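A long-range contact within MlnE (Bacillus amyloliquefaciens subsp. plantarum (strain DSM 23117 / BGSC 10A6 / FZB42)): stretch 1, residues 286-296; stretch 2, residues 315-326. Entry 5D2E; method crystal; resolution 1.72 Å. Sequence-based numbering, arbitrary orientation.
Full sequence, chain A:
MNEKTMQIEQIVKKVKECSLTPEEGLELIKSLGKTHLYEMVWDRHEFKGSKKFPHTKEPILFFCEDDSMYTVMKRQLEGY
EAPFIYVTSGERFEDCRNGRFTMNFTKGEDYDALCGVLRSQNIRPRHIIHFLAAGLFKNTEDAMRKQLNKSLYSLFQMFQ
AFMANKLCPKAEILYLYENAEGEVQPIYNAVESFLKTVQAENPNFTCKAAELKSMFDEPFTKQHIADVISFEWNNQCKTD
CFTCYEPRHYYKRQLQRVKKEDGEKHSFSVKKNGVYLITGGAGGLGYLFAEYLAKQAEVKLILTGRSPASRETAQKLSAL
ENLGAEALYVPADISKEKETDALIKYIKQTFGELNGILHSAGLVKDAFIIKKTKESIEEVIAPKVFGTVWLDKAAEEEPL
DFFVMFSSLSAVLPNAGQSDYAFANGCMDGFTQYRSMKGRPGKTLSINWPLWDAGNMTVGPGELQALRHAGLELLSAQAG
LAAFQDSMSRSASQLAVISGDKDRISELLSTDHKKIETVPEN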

ATOM      1  N   GLY A 286      -2.432 -16.266   9.395  1.00 30.46           N
ATOM      2  CA  GLY A 286      -3.482 -15.985  10.413  1.00 28.25           C
ATOM      3  C   GLY A 286      -3.520 -17.053  11.535  1.00 33.14           C
ATOM      4  O   GLY A 286      -3.616 -16.735  12.730  1.00 27.85           O
ATOM      5  N   TYR A 287      -3.489 -18.321  11.111  1.00 28.77           N
ATOM      6  CA  TYR A 287      -3.510 -19.444  12.030  1.00 28.25           C
ATOM      7  C   TYR A 287      -2.188 -19.612  12.763  1.00 26.70           C
ATOM      8  O   TYR A 287      -2.200 -19.924  13.921  1.00 28.29           O
ATOM      9  CB  TYR A 287      -3.968 -20.759  11.298  1.00 29.93           C
ATOM     10  CG  TYR A 287      -4.103 -21.875  12.312  1.00 30.21           C
ATOM     11  CD1 TYR A 287      -5.103 -21.844  13.244  1.00 31.47           C
ATOM     12  CD2 TYR A 287      -3.139 -22.879  12.418  1.00 35.36           C
ATOM     13  CE1 TYR A 287      -5.212 -22.826  14.243  1.00 35.16           C
ATOM     14  CE2 TYR A 287      -3.227 -23.864  13.417  1.00 37.44           C
ATOM     15  CZ  TYR A 287      -4.268 -23.817  14.322  1.00 36.43           C
ATOM     16  OH  TYR A 287      -4.410 -24.764  15.314  1.00 44.72           O
ATOM     17  N   LEU A 288      -1.056 -19.343  12.115  1.00 27.17           N
ATOM     18  CA  LEU A 288       0.246 -19.442  12.702  1.00 31.05           C
ATOM     19  C   LEU A 288       0.322 -18.423  13.853  1.00 32.03           C
ATOM     20  O   LEU A 288       0.740 -18.759  14.935  1.00 29.94           O
ATOM     21  CB  LEU A 288       1.305 -19.111  11.678  1.00 32.15           C
ATOM     22  CG  LEU A 288       2.749 -19.144  12.148  1.00 38.53           C
ATOM     23  CD1 LEU A 288       3.109 -20.617  12.227  1.00 46.38           C
ATOM     24  CD2 LEU A 288       3.770 -18.448  11.269  1.00 42.84           C
ATOM     25  N   PHE A 289      -0.140 -17.205  13.625  1.00 28.84           N
ATOM     26  CA  PHE A 289      -0.296 -16.235  14.724  1.00 29.52           C
ATOM     27  C   PHE A 289      -1.350 -16.606  15.784  1.00 28.32           C
ATOM     28  O   PHE A 289      -1.158 -16.339  16.995  1.00 29.59           O
ATOM     29  CB  PHE A 289      -0.498 -14.790  14.185  1.00 30.22           C
ATOM     30  CG  PHE A 289       0.787 -14.202  13.705  1.00 30.33           C
ATOM     31  CD1 PHE A 289       1.280 -14.486  12.445  1.00 28.52           C
ATOM     32  CD2 PHE A 289       1.560 -13.434  14.556  1.00 32.59           C
ATOM     33  CE1 PHE A 289       2.513 -13.982  12.012  1.00 29.98           C
ATOM     34  CE2 PHE A 289       2.758 -12.919  14.117  1.00 34.91           C
ATOM     35  CZ  PHE A 289       3.252 -13.210  12.864  1.00 31.95           C
ATOM     36  N   ALA A 290      -2.437 -17.241  15.404  1.00 27.15           N
ATOM     37  CA  ALA A 290      -3.417 -17.613  16.448  1.00 31.60           C
ATOM     38  C   ALA A 290      -2.771 -18.605  17.452  1.00 31.14           C
ATOM     39  O   ALA A 290      -2.914 -18.441  18.658  1.00 32.10           O
ATOM     40  CB  ALA A 290      -4.690 -18.199  15.868  1.00 34.28           C
ATOM     41  N   GLU A 291      -2.022 -19.572  16.958  1.00 32.35           N
ATOM     42  CA  GLU A 291      -1.371 -20.526  17.862  1.00 35.09           C
ATOM     43  C   GLU A 291      -0.333 -19.796  18.724  1.00 38.25           C
ATOM     44  O   GLU A 291      -0.203 -20.058  19.913  1.00 33.48           O
ATOM     45  CB  GLU A 291      -0.593 -21.612  17.132  1.00 38.10           C
ATOM     46  CG  GLU A 291      -1.353 -22.556  16.249  1.00 46.69           C
ATOM     47  CD  GLU A 291      -0.408 -23.614  15.673  1.00 55.14           C
ATOM     48  OE1 GLU A 291       0.638 -23.276  15.021  1.00 59.24           O
ATOM     49  OE2 GLU A 291      -0.739 -24.782  15.899  1.00 50.31           O
ATOM     50  N   TYR A 292       0.441 -18.913  18.098  1.00 34.52           N
ATOM     51  CA  TYR A 292       1.430 -18.119  18.801  1.00 34.62           C
ATOM     52  C   TYR A 292       0.831 -17.335  19.952  1.00 34.32           C
ATOM     53  O   TYR A 292       1.370 -17.354  21.107  1.00 34.71           O
ATOM     54  CB  TYR A 292       2.112 -17.176  17.824  1.00 37.68           C
ATOM     55  CG  TYR A 292       3.201 -16.315  18.450  1.00 38.27           C
ATOM     56  CD1 TYR A 292       4.447 -16.857  18.746  1.00 38.84           C
ATOM     57  CD2 TYR A 292       2.979 -14.985  18.740  1.00 40.37           C
ATOM     58  CE1 TYR A 292       5.446 -16.100  19.297  1.00 42.55           C
ATOM     59  CE2 TYR A 292       4.000 -14.209  19.289  1.00 42.96           C
ATOM     60  CZ  TYR A 292       5.229 -14.775  19.552  1.00 42.03           C
ATOM     61  OH  TYR A 292       6.257 -14.032  20.129  1.00 48.62           O
ATOM     62  N   LEU A 293      -0.308 -16.712  19.687  1.00 33.73           N
ATOM     63  CA  LEU A 293      -0.999 -15.897  20.719  1.00 33.27           C
ATOM     64  C   LEU A 293      -1.644 -16.771  21.829  1.00 35.82           C
ATOM     65  O   LEU A 293      -1.674 -16.402  23.001  1.00 35.99           O
ATOM     66  CB  LEU A 293      -2.085 -15.068  20.110  1.00 33.85           C
ATOM     67  CG  LEU A 293      -1.665 -13.942  19.120  1.00 38.52           C
ATOM     68  CD1 LEU A 293      -2.839 -12.991  18.893  1.00 36.34           C
ATOM     69  CD2 LEU A 293      -0.439 -13.203  19.631  1.00 38.37           C
ATOM     70  N   ALA A 294      -2.201 -17.899  21.431  1.00 34.57           N
ATOM     71  CA  ALA A 294      -2.750 -18.875  22.389  1.00 35.51           C
ATOM     72  C   ALA A 294      -1.683 -19.403  23.356  1.00 37.06           C
ATOM     73  O   ALA A 294      -1.986 -19.655  24.506  1.00 40.78           O
ATOM     74  CB  ALA A 294      -3.386 -20.023  21.636  1.00 36.63           C
ATOM     75  N   LYS A 295      -0.430 -19.500  22.910  1.00 35.08           N
ATOM     76  CA  LYS A 295       0.619 -19.919  23.767  1.00 37.97           C
ATOM     77  C   LYS A 295       1.116 -18.854  24.740  1.00 47.75           C
ATOM     78  O   LYS A 295       1.709 -19.184  25.743  1.00 44.92           O
ATOM     79  CB  LYS A 295       1.743 -20.401  22.927  1.00 38.80           C
ATOM     80  CG  LYS A 295       1.350 -21.630  22.160  1.00 40.86           C
ATOM     81  CD  LYS A 295       2.562 -22.088  21.383  1.00 41.68           C
ATOM     82  CE  LYS A 295       2.137 -22.979  20.257  1.00 45.68           C
ATOM     83  NZ  LYS A 295       3.361 -23.263  19.498  1.00 45.82           N
ATOM     84  N   GLN A 296       0.839 -17.589  24.478  1.00 44.16           N
ATOM     85  CA  GLN A 296       1.281 -16.525  25.379  1.00 43.77           C
ATOM     86  C   GLN A 296       0.400 -16.389  26.600  1.00 43.91           C
ATOM     87  O   GLN A 296       0.841 -15.927  27.622  1.00 45.73           O
ATOM     88  CB  GLN A 296       1.305 -15.165  24.639  1.00 39.22           C
ATOM     89  CG  GLN A 296       2.498 -15.008  23.719  1.00 40.71           C
ATOM     90  CD  GLN A 296       2.635 -13.578  23.114  1.00 40.98           C
ATOM     91  OE1 GLN A 296       1.710 -12.767  23.141  1.00 37.92           O
ATOM     92  NE2 GLN A 296       3.804 -13.289  22.572  1.00 45.95           N
ATOM     93  N   GLN A 315     -11.078 -28.392  13.447  1.00 30.23           N
ATOM     94  CA  GLN A 315      -9.833 -28.902  13.897  1.00 32.52           C
ATOM     95  C   GLN A 315      -8.941 -27.766  14.438  1.00 34.76           C
ATOM     96  O   GLN A 315      -8.268 -27.920  15.457  1.00 31.10           O
ATOM     97  CB  GLN A 315      -9.109 -29.591  12.758  1.00 35.66           C
ATOM     98  CG  GLN A 315      -9.744 -30.939  12.428  1.00 47.88           C
ATOM     99  CD  GLN A 315      -9.224 -31.612  11.148  1.00 52.16           C
ATOM    100  OE1 GLN A 315      -8.390 -31.057  10.427  1.00 58.25           O
ATOM    101  NE2 GLN A 315      -9.762 -32.828  10.844  1.00 43.60           N
ATOM    102  N   LYS A 316      -8.957 -26.623  13.751  1.00 33.97           N
ATOM    103  CA  LYS A 316      -8.133 -25.506  14.165  1.00 34.16           C
ATOM    104  C   LYS A 316      -8.611 -24.967  15.500  1.00 30.43           C
ATOM    105  O   LYS A 316      -7.810 -24.668  16.382  1.00 37.27           O
ATOM    106  CB  LYS A 316      -8.129 -24.417  13.066  1.00 35.15           C
ATOM    107  CG  LYS A 316      -7.183 -24.717  11.914  1.00 34.48           C
ATOM    108  CD  LYS A 316      -7.312 -23.610  10.855  1.00 40.71           C
ATOM    109  CE  LYS A 316      -7.156 -24.119   9.443  1.00 44.55           C
ATOM    110  NZ  LYS A 316      -5.773 -24.459   9.214  1.00 45.47           N
ATOM    111  N   LEU A 317      -9.916 -24.807  15.644  1.00 32.28           N
ATOM    112  CA  LEU A 317     -10.446 -24.314  16.852  1.00 33.63           C
ATOM    113  C   LEU A 317     -10.103 -25.282  18.020  1.00 36.62           C
ATOM    114  O   LEU A 317      -9.696 -24.844  19.139  1.00 33.44           O
ATOM    115  CB  LEU A 317     -11.955 -24.122  16.731  1.00 32.27           C
ATOM    116  CG  LEU A 317     -12.437 -23.146  15.668  1.00 32.37           C
ATOM    117  CD1 LEU A 317     -13.951 -23.082  15.726  1.00 31.33           C
ATOM    118  CD2 LEU A 317     -11.803 -21.761  15.946  1.00 34.53           C
ATOM    119  N   SER A 318     -10.192 -26.580  17.750  1.00 35.16           N
ATOM    120  CA  SER A 318      -9.865 -27.566  18.773  1.00 35.51           C
ATOM    121  C   SER A 318      -8.420 -27.481  19.215  1.00 37.01           C
ATOM    122  O   SER A 318      -8.127 -27.600  20.431  1.00 35.30           O
ATOM    123  CB  SER A 318     -10.137 -29.005  18.274  1.00 38.71           C
ATOM    124  OG  SER A 318     -11.525 -29.117  18.039  1.00 43.34           O
ATOM    125  N   ALA A 319      -7.521 -27.316  18.256  1.00 32.34           N
ATOM    126  CA  ALA A 319      -6.092 -27.261  18.534  1.00 32.98           C
ATOM    127  C   ALA A 319      -5.821 -26.018  19.375  1.00 36.34           C
ATOM    128  O   ALA A 319      -4.964 -26.043  20.220  1.00 35.67           O
ATOM    129  CB  ALA A 319      -5.265 -27.196  17.272  1.00 34.27           C
ATOM    130  N   LEU A 320      -6.575 -24.956  19.136  1.00 37.63           N
ATOM    131  CA  LEU A 320      -6.382 -23.719  19.877  1.00 39.36           C
ATOM    132  C   LEU A 320      -6.926 -23.876  21.289  1.00 41.25           C
ATOM    133  O   LEU A 320      -6.301 -23.398  22.233  1.00 37.66           O
ATOM    134  CB  LEU A 320      -7.073 -22.532  19.201  1.00 36.96           C
ATOM    135  CG  LEU A 320      -6.368 -22.088  17.923  1.00 31.74           C
ATOM    136  CD1 LEU A 320      -7.219 -21.056  17.228  1.00 32.67           C
ATOM    137  CD2 LEU A 320      -4.987 -21.514  18.183  1.00 33.86           C
ATOM    138  N   GLU A 321      -8.089 -24.499  21.426  1.00 39.68           N
ATOM    139  CA  GLU A 321      -8.661 -24.727  22.755  1.00 40.71           C
ATOM    140  C   GLU A 321      -7.763 -25.683  23.519  1.00 41.93           C
ATOM    141  O   GLU A 321      -7.626 -25.536  24.735  1.00 44.11           O
ATOM    142  CB  GLU A 321     -10.106 -25.202  22.696  1.00 44.29           C
ATOM    143  CG  GLU A 321     -10.958 -24.213  21.988  1.00 46.09           C
ATOM    144  CD  GLU A 321     -12.421 -24.126  22.426  1.00 57.33           C
ATOM    145  OE1 GLU A 321     -13.049 -25.193  22.552  1.00 62.05           O
ATOM    146  OE2 GLU A 321     -12.969 -22.968  22.555  1.00 45.99           O
ATOM    147  N   ASN A 322      -7.040 -26.574  22.847  1.00 37.62           N
ATOM    148  CA  ASN A 322      -6.114 -27.382  23.600  1.00 41.83           C
ATOM    149  C   ASN A 322      -4.987 -26.577  24.160  1.00 46.07           C
ATOM    150  O   ASN A 322      -4.331 -27.054  25.055  1.00 41.33           O
ATOM    151  CB  ASN A 322      -5.519 -28.553  22.828  1.00 46.43           C
ATOM    152  CG  ASN A 322      -6.553 -29.591  22.450  1.00 47.95           C
ATOM    153  OD1 ASN A 322      -7.728 -29.577  22.885  1.00 51.24           O
ATOM    154  ND2 ASN A 322      -6.155 -30.430  21.561  1.00 48.42           N
ATOM    155  N   LEU A 323      -4.694 -25.405  23.607  1.00 45.42           N
ATOM    156  CA  LEU A 323      -3.584 -24.585  24.116  1.00 41.34           C
ATOM    157  C   LEU A 323      -4.045 -23.609  25.232  1.00 46.11           C
ATOM    158  O   LEU A 323      -3.278 -22.765  25.707  1.00 46.64           O
ATOM    159  CB  LEU A 323      -2.924 -23.796  22.960  1.00 41.28           C
ATOM    160  CG  LEU A 323      -2.161 -24.568  21.892  1.00 39.19           C
ATOM    161  CD1 LEU A 323      -1.994 -23.753  20.642  1.00 41.71           C
ATOM    162  CD2 LEU A 323      -0.833 -25.097  22.337  1.00 42.71           C
ATOM    163  N   GLY A 324      -5.301 -23.661  25.610  1.00 40.99           N
ATOM    164  CA  GLY A 324      -5.748 -22.821  26.668  1.00 41.34           C
ATOM    165  C   GLY A 324      -6.716 -21.783  26.213  1.00 45.28           C
ATOM    166  O   GLY A 324      -7.355 -21.185  27.047  1.00 48.12           O
ATOM    167  N   ALA A 325      -6.864 -21.571  24.899  1.00 41.23           N
ATOM    168  CA  ALA A 325      -7.725 -20.506  24.433  1.00 36.19           C
ATOM    169  C   ALA A 325      -9.163 -20.908  24.401  1.00 38.68           C
ATOM    170  O   ALA A 325      -9.511 -22.078  24.387  1.00 44.39           O
ATOM    171  CB  ALA A 325      -7.314 -20.057  23.045  1.00 36.95           C
ATOM    172  N   GLU A 326     -10.010 -19.910  24.329  1.00 33.97           N
ATOM    173  CA  GLU A 326     -11.347 -20.106  23.862  1.00 36.75           C
ATOM    174  C   GLU A 326     -11.336 -19.546  22.400  1.00 41.14           C
ATOM    175  O   GLU A 326     -10.757 -18.498  22.166  1.00 41.89           O
ATOM    176  CB  GLU A 326     -12.232 -19.318  24.771  1.00 38.71           C
ATOM    177  CG  GLU A 326     -13.694 -19.426  24.490  1.00 47.59           C
ATOM    178  CD  GLU A 326     -14.510 -18.744  25.604  1.00 51.95           C
ATOM    179  OE1 GLU A 326     -13.995 -18.522  26.719  1.00 54.02           O
ATOM    180  OE2 GLU A 326     -15.678 -18.447  25.357  1.00 57.09           O
TER

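Two helical segments run side by side in nearly the same direction, their axes inclined by 21° and 10.1 Å apart at closest approach. The first stretch continues a helix that begins earlier in the chain; stretch 2 likewise begins in a helix already under way, and by Gly 324 the chain has left helical angles before a strand begins at Glu 326. The backbones draw together along their length: the CA atoms of Tyr 287 and Lys 316 are 7.9 Å apart, those of Glu 291 and Leu 320 6.3 Å, and those of Ala 294 and Ala 325 5.6 Å. The side chains match this taper: an aromatic ring and a long lysine chain lie where the CA atoms are farther apart, and Ala 294 and Ala 325 face each other where they are nearest, with Leu 323 beside them.

The second helix closes with a Schellman motif. A type I turn spans Glu 321 to Gly 324, with Gly 324 N bonded to Glu 321 O at 3.1 Å, and Ala 325 N reaches back to Leu 320 O at 3.3 Å. Gly 324 has a phi of 113°, and at its backbone angles a CB would be jammed against the carbonyl oxygen of Leu 323, so glycine is called for by the turn itself. The turn lets Leu 323 and Ala 325 both direct their CA-to-CB bonds toward the first helix.

No hydrogen bond crosses between the stretches; packing does the work, burying 448 Å² over both sides. At its centre Leu 320 acts as a knob in a hole formed by Tyr 287, Ala 290, Glu 291 and Ala 294. Its CA-to-CB bond points sideways, but the end of the side chain comes nearer: CD1 lies 4.1 Å from Ala 290 CB, and CD2, about equally close to that atom, is also 4.1 Å from Ala 294 CB. Beside these short side chains one leucine methyl comes close to the backbone, with Leu 320 CD2 3.7 Å from Ala 290 C.

The CA-to-CB bond of Tyr 287 points toward the second helix, and with chi1 in t the ring fills the wide end. Lys 316 lies over one face of its ring, using both parts of its character: CG is 3.8 Å from the centroid of the Tyr 287 ring in a CH-pi contact, while NZ curls back to 4.7 Å from that same centroid as a cation-pi partner. NZ is also hydrogen-bonded elsewhere in the structure. Beyond the ring, Tyr 287 OH packs 3.2 Å from Ala 319 CB, a tight approach to a small side chain.

At the narrow end Ala 294 meets two residues of the turn and what follows it: its CB is 4.0 Å from Leu 323 CB and 4.2 Å from Ala 325 CB. Leu 323 extends the apolar surface outward, where the aliphatic part of Lys 295 covers it, CG to Leu 323 CD2 being 4.1 Å. Glu 291 contributes in the same manner, its CG 4.2 Å from Leu 320 CD2. Long polar residues thus lend their methylenes to the apolar contact.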